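Local structure of uncharacterized protein (Legionella pneumophila subsp. pneumophila str. Philadelphia 1, 4RXV) at residues Q8-L13 with P180-L185; Q122-V127 with V145-R150. The protein is of unknown function, but is probably a Legionella effector whose N-terminal part belongs to a papain-like (clan CA) cysteine peptidase family. All coordinates share one frame; numbering follows the deposited sequence.

Contact 1: residues Q8-L13 with P180-L185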
ATOM      1  N   GLN A   8      12.796   8.674   6.786  1.00 10.86           N
ATOM      2  CA  GLN A   8      11.983   8.354   7.965  1.00 10.46           C
ATOM      3  C   GLN A   8      10.611   7.812   7.574  1.00  9.42           C
ATOM      4  O   GLN A   8      10.068   6.988   8.282  1.00  9.68           O
ATOM      5  CB  GLN A   8      11.835   9.550   8.910  1.00 13.97           C
ATOM      6  CG  GLN A   8      12.985   9.705   9.920  1.00 18.72           C
ATOM      7  CD  GLN A   8      14.321   9.858   9.256  1.00 21.00           C
ATOM      8  OE1 GLN A   8      14.580  10.855   8.571  1.00 19.80           O
ATOM      9  NE2 GLN A   8      15.191   8.876   9.450  1.00 23.95           N
ATOM     10  N   ILE A   9      10.055   8.288   6.460  1.00  8.79           N
ATOM     11  CA  ILE A   9       8.783   7.762   5.969  1.00  8.56           C
ATOM     12  C   ILE A   9       8.993   6.304   5.557  1.00  8.20           C
ATOM     13  O   ILE A   9       8.196   5.402   5.907  1.00  7.91           O
ATOM     14  CB  ILE A   9       8.237   8.601   4.809  1.00  8.48           C
ATOM     15  CG1 ILE A   9       7.995  10.041   5.269  1.00 10.04           C
ATOM     16  CG2 ILE A   9       6.950   7.971   4.265  1.00  8.77           C
ATOM     17  CD1 ILE A   9       7.582  10.975   4.159  1.00 13.62           C
ATOM     18  N   GLN A  10      10.070   6.042   4.831  1.00  8.44           N
ATOM     19  CA  GLN A  10      10.370   4.683   4.415  1.00  8.03           C
ATOM     20  C   GLN A  10      10.584   3.773   5.616  1.00  8.49           C
ATOM     21  O   GLN A  10      10.113   2.635   5.639  1.00  8.79           O
ATOM     22  CB  GLN A  10      11.590   4.680   3.499  1.00  8.79           C
ATOM     23  CG  GLN A  10      11.979   3.323   2.969  1.00  8.69           C
ATOM     24  CD  GLN A  10      13.106   3.440   1.987  1.00  9.65           C
ATOM     25  OE1 GLN A  10      12.903   3.548   0.773  1.00 11.13           O
ATOM     26  NE2 GLN A  10      14.295   3.512   2.504  1.00 10.58           N
ATOM     27  N   GLU A  11      11.283   4.267   6.631  1.00  8.79           N
ATOM     28  CA  GLU A  11      11.496   3.479   7.838  1.00  9.34           C
ATOM     29  C   GLU A  11      10.171   3.131   8.512  1.00  9.14           C
ATOM     30  O   GLU A  11       9.977   2.001   8.936  1.00  9.23           O
ATOM     31  CB  GLU A  11      12.428   4.200   8.803  1.00 11.47           C
ATOM     32  CG  GLU A  11      13.885   4.167   8.364  1.00 18.60           C
ATOM     33  CD  GLU A  11      14.424   2.735   8.167  1.00 22.82           C
ATOM     34  OE1 GLU A  11      14.069   1.848   8.994  1.00 23.54           O
ATOM     35  OE2 GLU A  11      15.185   2.488   7.178  1.00 22.91           O
ATOM     36  N   ARG A  12       9.248   4.091   8.591  1.00  8.42           N
ATOM     37  CA  ARG A  12       7.936   3.840   9.175  1.00  8.58           C
ATOM     38  C   ARG A  12       7.211   2.725   8.390  1.00  7.79           C
ATOM     39  O   ARG A  12       6.559   1.869   8.984  1.00  8.19           O
ATOM     40  CB  ARG A  12       7.093   5.107   9.180  1.00  8.89           C
ATOM     41  CG  ARG A  12       5.639   4.890   9.592  1.00  8.84           C
ATOM     42  CD  ARG A  12       5.510   4.413  11.038  1.00  9.11           C
ATOM     43  NE  ARG A  12       4.135   4.140  11.422  1.00  9.17           N
ATOM     44  CZ  ARG A  12       3.557   2.957  11.321  1.00  8.96           C
ATOM     45  NH1 ARG A  12       4.200   1.927  10.803  1.00  8.76           N
ATOM     46  NH2 ARG A  12       2.317   2.817  11.726  1.00  9.55           N
ATOM     47  N   LEU A  13       7.296   2.753   7.068  1.00  7.32           N
ATOM     48  CA  LEU A  13       6.649   1.733   6.246  1.00  7.29           C
ATOM     49  C   LEU A  13       7.358   0.383   6.387  1.00  7.07           C
ATOM     50  O   LEU A  13       6.689  -0.659   6.369  1.00  8.15           O
ATOM     51  CB  LEU A  13       6.634   2.210   4.793  1.00  7.36           C
ATOM     52  CG  LEU A  13       5.740   3.420   4.533  1.00  7.80           C
ATOM     53  CD1 LEU A  13       6.108   4.109   3.235  1.00  7.95           C
ATOM     54  CD2 LEU A  13       4.250   3.019   4.517  1.00  8.19           C
ATOM     55  N   PRO A 180      12.467  -4.772  -2.912  1.00  9.30           N
ATOM     56  CA  PRO A 180      12.942  -4.105  -1.703  1.00  9.85           C
ATOM     57  C   PRO A 180      12.271  -2.753  -1.454  1.00  9.18           C
ATOM     58  O   PRO A 180      11.689  -2.150  -2.364  1.00  9.21           O
ATOM     59  CB  PRO A 180      14.429  -3.889  -1.996  1.00 11.88           C
ATOM     60  CG  PRO A 180      14.486  -3.787  -3.496  1.00 12.06           C
ATOM     61  CD  PRO A 180      13.453  -4.746  -4.003  1.00 10.44           C
ATOM     62  N   PRO A 181      12.374  -2.244  -0.221  1.00  8.54           N
ATOM     63  CA  PRO A 181      11.793  -0.931   0.081  1.00  9.04           C
ATOM     64  C   PRO A 181      12.251   0.158  -0.878  1.00  8.11           C
ATOM     65  O   PRO A 181      11.490   1.095  -1.158  1.00  8.15           O
ATOM     66  CB  PRO A 181      12.243  -0.674   1.540  1.00  9.76           C
ATOM     67  CG  PRO A 181      12.445  -2.032   2.119  1.00 12.07           C
ATOM     68  CD  PRO A 181      12.964  -2.871   0.972  1.00  9.73           C
ATOM     69  N   GLU A 182      13.486   0.072  -1.340  1.00  8.17           N
ATOM     70  CA  GLU A 182      14.044   1.114  -2.194  1.00  8.77           C
ATOM     71  C   GLU A 182      13.400   1.151  -3.581  1.00  8.41           C
ATOM     72  O   GLU A 182      13.647   2.067  -4.353  1.00  9.41           O
ATOM     73  CB  GLU A 182      15.549   0.950  -2.319  1.00  9.64           C
ATOM     74  CG  GLU A 182      16.293   1.141  -1.014  1.00 10.29           C
ATOM     75  CD  GLU A 182      16.263  -0.065  -0.091  1.00 10.81           C
ATOM     76  OE1 GLU A 182      15.829  -1.178  -0.488  1.00 10.74           O
ATOM     77  OE2 GLU A 182      16.738   0.094   1.058  1.00 12.07           O
ATOM     78  N   GLN A 183      12.603   0.135  -3.895  0.53  8.42           N
ATOM     79  CA  GLN A 183      11.834   0.100  -5.133  0.53  9.28           C
ATOM     80  C   GLN A 183      10.340   0.277  -4.925  0.53  8.09           C
ATOM     81  O   GLN A 183       9.583   0.151  -5.880  0.53  8.37           O
ATOM     82  CB  GLN A 183      12.061  -1.225  -5.855  0.53 14.39           C
ATOM     83  CG  GLN A 183      13.444  -1.353  -6.435  0.53 23.30           C
ATOM     84  CD  GLN A 183      13.660  -2.669  -7.153  0.53 38.61           C
ATOM     85  OE1 GLN A 183      12.741  -3.476  -7.302  0.53 55.41           O
ATOM     86  NE2 GLN A 183      14.894  -2.897  -7.601  0.53 35.50           N
ATOM     87  N   ALA A 184       9.901   0.579  -3.700  1.00  7.82           N
ATOM     88  CA  ALA A 184       8.468   0.510  -3.410  1.00  7.12           C
ATOM     89  C   ALA A 184       7.960   1.398  -2.298  1.00  7.47           C
ATOM     90  O   ALA A 184       6.782   1.729  -2.318  1.00  8.71           O
ATOM     91  CB  ALA A 184       8.095  -0.928  -3.092  1.00  8.48           C
ATOM     92  N   LEU A 185       8.761   1.722  -1.299  1.00  7.46           N
ATOM     93  CA  LEU A 185       8.259   2.392  -0.092  1.00  7.85           C
ATOM     94  C   LEU A 185       8.814   3.820  -0.003  1.00  7.70           C
ATOM     95  O   LEU A 185       9.898   4.056   0.550  1.00  8.05           O
ATOM     96  CB  LEU A 185       8.581   1.593   1.168  1.00  7.72           C
ATOM     97  CG  LEU A 185       7.985   0.175   1.218  1.00  7.76           C
ATOM     98  CD1 LEU A 185       8.370  -0.539   2.493  1.00  9.06           C
ATOM     99  CD2 LEU A 185       6.450   0.188   1.046  1.00  8.25           C
TER

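Contact 2: residues Q122-V127 with V145-R150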
ATOM      1  N   GLN A 122       3.547  17.983   5.639  1.00 13.07           N
ATOM      2  CA  GLN A 122       4.510  18.004   4.548  1.00 11.61           C
ATOM      3  C   GLN A 122       3.946  17.482   3.220  1.00 11.14           C
ATOM      4  O   GLN A 122       4.336  17.980   2.158  1.00 12.73           O
ATOM      5  CB  GLN A 122       5.747  17.201   4.954  1.00 12.45           C
ATOM      6  CG  GLN A 122       6.880  17.108   3.934  1.00 12.55           C
ATOM      7  CD  GLN A 122       7.602  18.423   3.670  1.00 14.84           C
ATOM      8  OE1 GLN A 122       7.159  19.497   4.060  1.00 16.89           O
ATOM      9  NE2 GLN A 122       8.751  18.323   3.022  1.00 15.84           N
ATOM     10  N   TYR A 123       3.040  16.502   3.272  1.00  9.52           N
ATOM     11  CA  TYR A 123       2.517  15.869   2.085  1.00  9.52           C
ATOM     12  C   TYR A 123       1.012  15.746   2.163  1.00 10.26           C
ATOM     13  O   TYR A 123       0.455  15.577   3.236  1.00 12.74           O
ATOM     14  CB  TYR A 123       3.102  14.449   1.937  1.00  9.69           C
ATOM     15  CG  TYR A 123       4.575  14.385   1.618  1.00  8.86           C
ATOM     16  CD1 TYR A 123       5.029  14.616   0.336  1.00  9.76           C
ATOM     17  CD2 TYR A 123       5.512  14.076   2.582  1.00  9.34           C
ATOM     18  CE1 TYR A 123       6.384  14.546   0.032  1.00  9.74           C
ATOM     19  CE2 TYR A 123       6.860  14.024   2.287  1.00  9.77           C
ATOM     20  CZ  TYR A 123       7.291  14.263   1.013  1.00  9.80           C
ATOM     21  OH  TYR A 123       8.641  14.202   0.759  1.00 10.63           O
ATOM     22  N   ASP A 124       0.380  15.769   0.995  1.00  9.53           N
ATOM     23  CA  ASP A 124      -0.964  15.243   0.830  1.00 10.28           C
ATOM     24  C   ASP A 124      -0.847  13.779   0.387  1.00  9.59           C
ATOM     25  O   ASP A 124       0.193  13.352  -0.131  1.00 10.18           O
ATOM     26  CB  ASP A 124      -1.737  16.058  -0.214  1.00 13.51           C
ATOM     27  CG  ASP A 124      -1.903  17.514   0.165  1.00 19.48           C
ATOM     28  OD1 ASP A 124      -2.344  17.781   1.295  1.00 20.56           O
ATOM     29  OD2 ASP A 124      -1.649  18.398  -0.692  1.00 23.00           O
ATOM     30  N   VAL A 125      -1.912  13.001   0.607  1.00  8.88           N
ATOM     31  CA  VAL A 125      -1.924  11.578   0.279  1.00  9.09           C
ATOM     32  C   VAL A 125      -2.942  11.360  -0.811  1.00  8.35           C
ATOM     33  O   VAL A 125      -4.028  11.943  -0.780  1.00 10.64           O
ATOM     34  CB  VAL A 125      -2.257  10.740   1.526  1.00 10.38           C
ATOM     35  CG1 VAL A 125      -2.349   9.265   1.176  1.00 11.98           C
ATOM     36  CG2 VAL A 125      -1.192  10.930   2.587  1.00 10.97           C
ATOM     37  N   ALA A 126      -2.605  10.526  -1.784  1.00  7.59           N
ATOM     38  CA  ALA A 126      -3.560  10.142  -2.810  1.00  7.90           C
ATOM     39  C   ALA A 126      -3.502   8.640  -3.005  1.00  7.62           C
ATOM     40  O   ALA A 126      -2.487   8.000  -2.713  1.00  8.07           O
ATOM     41  CB  ALA A 126      -3.289  10.851  -4.121  1.00  8.11           C
ATOM     42  N   VAL A 127      -4.582   8.080  -3.507  1.00  7.24           N
ATOM     43  CA  VAL A 127      -4.613   6.664  -3.894  1.00  7.31           C
ATOM     44  C   VAL A 127      -5.086   6.601  -5.329  1.00  7.48           C
ATOM     45  O   VAL A 127      -6.092   7.239  -5.689  1.00  8.22           O
ATOM     46  CB  VAL A 127      -5.522   5.837  -2.962  1.00  8.37           C
ATOM     47  CG1 VAL A 127      -5.526   4.356  -3.389  1.00  9.79           C
ATOM     48  CG2 VAL A 127      -5.073   5.976  -1.522  1.00  8.58           C
ATOM     49  N   VAL A 145       2.183  13.447  -2.201  0.53  8.80           N
ATOM     50  CA  VAL A 145       2.423  14.583  -3.085  0.53 10.06           C
ATOM     51  C   VAL A 145       2.727  15.809  -2.243  0.53 10.84           C
ATOM     52  O   VAL A 145       2.140  16.006  -1.199  0.53 10.81           O
ATOM     53  CB  VAL A 145       1.239  14.845  -4.055  0.53 12.10           C
ATOM     54  CG1 VAL A 145       1.067  13.651  -5.009  0.53 13.02           C
ATOM     55  CG2 VAL A 145      -0.048  15.144  -3.316  0.53 11.19           C
ATOM     56  N   PRO A 146       3.678  16.635  -2.680  1.00 14.32           N
ATOM     57  CA  PRO A 146       3.978  17.826  -1.900  1.00 15.74           C
ATOM     58  C   PRO A 146       2.742  18.699  -1.739  1.00 14.53           C
ATOM     59  O   PRO A 146       1.914  18.810  -2.632  1.00 15.89           O
ATOM     60  CB  PRO A 146       5.062  18.516  -2.729  1.00 20.27           C
ATOM     61  CG  PRO A 146       5.732  17.396  -3.449  1.00 21.65           C
ATOM     62  CD  PRO A 146       4.627  16.459  -3.793  1.00 19.06           C
ATOM     63  N   LYS A 147       2.607  19.288  -0.561  1.00 15.05           N
ATOM     64  CA  LYS A 147       1.487  20.167  -0.262  1.00 16.76           C
ATOM     65  C   LYS A 147       1.269  21.175  -1.366  1.00 16.38           C
ATOM     66  O   LYS A 147       2.222  21.841  -1.776  1.00 17.26           O
ATOM     67  CB  LYS A 147       1.802  20.950   1.009  1.00 21.11           C
ATOM     68  CG  LYS A 147       1.641  20.168   2.261  1.00 24.73           C
ATOM     69  CD  LYS A 147       0.197  19.870   2.506  1.00 25.64           C
ATOM     70  CE  LYS A 147       0.010  19.277   3.865  1.00 27.89           C
ATOM     71  NZ  LYS A 147      -1.395  18.892   4.050  1.00 28.06           N
ATOM     72  N   GLY A 148       0.019  21.339  -1.801  1.00 19.13           N
ATOM     73  CA  GLY A 148      -0.302  22.314  -2.828  1.00 22.06           C
ATOM     74  C   GLY A 148      -0.754  21.623  -4.092  1.00 22.90           C
ATOM     75  O   GLY A 148      -1.473  22.189  -4.913  1.00 26.38           O
ATOM     76  N   SER A 149      -0.342  20.374  -4.241  1.00 20.87           N
ATOM     77  CA  SER A 149      -0.654  19.611  -5.449  1.00 25.19           C
ATOM     78  C   SER A 149      -2.137  19.255  -5.579  1.00 23.58           C
ATOM     79  O   SER A 149      -2.796  18.938  -4.596  1.00 25.46           O
ATOM     80  CB  SER A 149       0.156  18.312  -5.480  1.00 29.38           C
ATOM     81  OG  SER A 149       1.542  18.552  -5.314  1.00 31.10           O
ATOM     82  N   ARG A 150      -2.651  19.292  -6.805  1.00 20.39           N
ATOM     83  CA  ARG A 150      -3.971  18.749  -7.098  1.00 18.49           C
ATOM     84  C   ARG A 150      -3.830  17.858  -8.311  1.00 16.36           C
ATOM     85  O   ARG A 150      -3.452  18.313  -9.398  1.00 18.98           O
ATOM     86  CB  ARG A 150      -4.980  19.852  -7.394  1.00 21.01           C
TER
HETATM   87  O   HOH W   1       5.668  19.734   0.880  1.00 35.99           O
HETATM   88  O   HOH W   2      -2.428  16.384   4.869  1.00 29.07           O

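Contact 1: residues Q8-L13 with P180-L185
Helix 6-14 meets the loop that follows helix 172-176 where Gln10 and Leu13 reach Leu185, with Pro181 and Glu182 bordering the end of Gln10. The apolar part is a leucine pair. Leu13 and Leu185 cross obliquely, and both have CG anti to their own carbonyl carbon. This brings CB of Leu13 to 4.0 Å from CD1 of Leu185, while Leu13 CD1 lies 4.1 Å from Leu185 CB, an ordinary van der Waals fit between two buried residues. Val112 on helix 105-114 and Val175 on helix 172-176 extend the apolar cluster on the Leu13 and Leu185 sides.

The second part is the aliphatic chain of Gln10. With CG anti to the backbone N (chi1 -178°) and the chain extended beyond it, the side chain runs along the Leu185 carbonyl, its CG 3.3 Å from Leu185 O, and ends by the turn at Pro181 and Glu182. Within that turn Pro181 O accepts from two backbone donors, at 3.0 Å from Ala184 N and 2.8 Å from Leu185 N, so one carbonyl closes the turn with two bonds. The two segments bury 256 Å² between them; this is helix-to-loop packing that sets the first helix of the chain beside the 3-10 turn 181-183 in the peptidase-family region.

Contact 2: residues Q122-V127 with V145-R150
Strands 123-133 and 136-146 pair closely at Asp124 and Val145, an antiparallel hydrogen-bonded pair. Asp124 N donates to Val145 O at 2.8 Å, nearly along the C=O axis (163°), and Val145 N returns a bond of 2.9 Å to Asp124 O, lying in the carbonyl plane. The side chains of both residues lie on the same face of the sheet, where CB of Asp124 packs at 3.6 Å against CG2 of Val145, the methyl in the crowded position between backbone N and carbonyl carbon. Next along the strands, Tyr123 and Pro146 form a non-hydrogen-bonded pair with diverging side chains. There the CA-H of Tyr123 approaches Val145 O, and the Tyr123 ring presents its edge to the Val145 carbonyl carbon and to Pro146 N.

Beyond Pro146 the pairing loosens toward solvent. The backbone bond from Lys147 N to Gln122 O is weak at 3.5 Å, and a water donating to that same oxygen also contacts Lys147 N weakly. Exposed Lys147, its chain bent at chi2 (-69°), crosses Asp124 at about a right angle. Its NZ forms a salt bridge of 3.1 Å with Asp124 OD1, met from above the carboxylate plane, and donates to a second water. The nearby ammonium would be expected to favour the ionised form of the buried aspartate. In the turn itself Pro146 O accepts both Ser149 N and, at 2.7 Å, Ser149 OG, the hydroxyl lying on a lone pair; Gly148 takes the positive phi (113°) of a type II turn. The arrangement is the open end of an antiparallel beta hairpin, where strand 136-146 runs out into a type II beta turn.

From the N terminus, helix 6-14 enters contact 1 first, but its partner 180-185 lies 167 residues further on, so contact 1 closes a very long loop. Contact 2 falls wholly within that loop: residues 122-127 and 145-150 are only 18 apart and belong to a single hairpin, so the two closures nest and do not cross. Contact 1 ties the N-terminal helix to the loop before strand 202-206, whereas contact 2 joins the two central strands of the four-stranded antiparallel sheet. Their centres are about 18 Å apart, yet they touch, Ile9 CD1 packing 3.6 Å from Tyr123 CE2, which connects the helix to the hairpin.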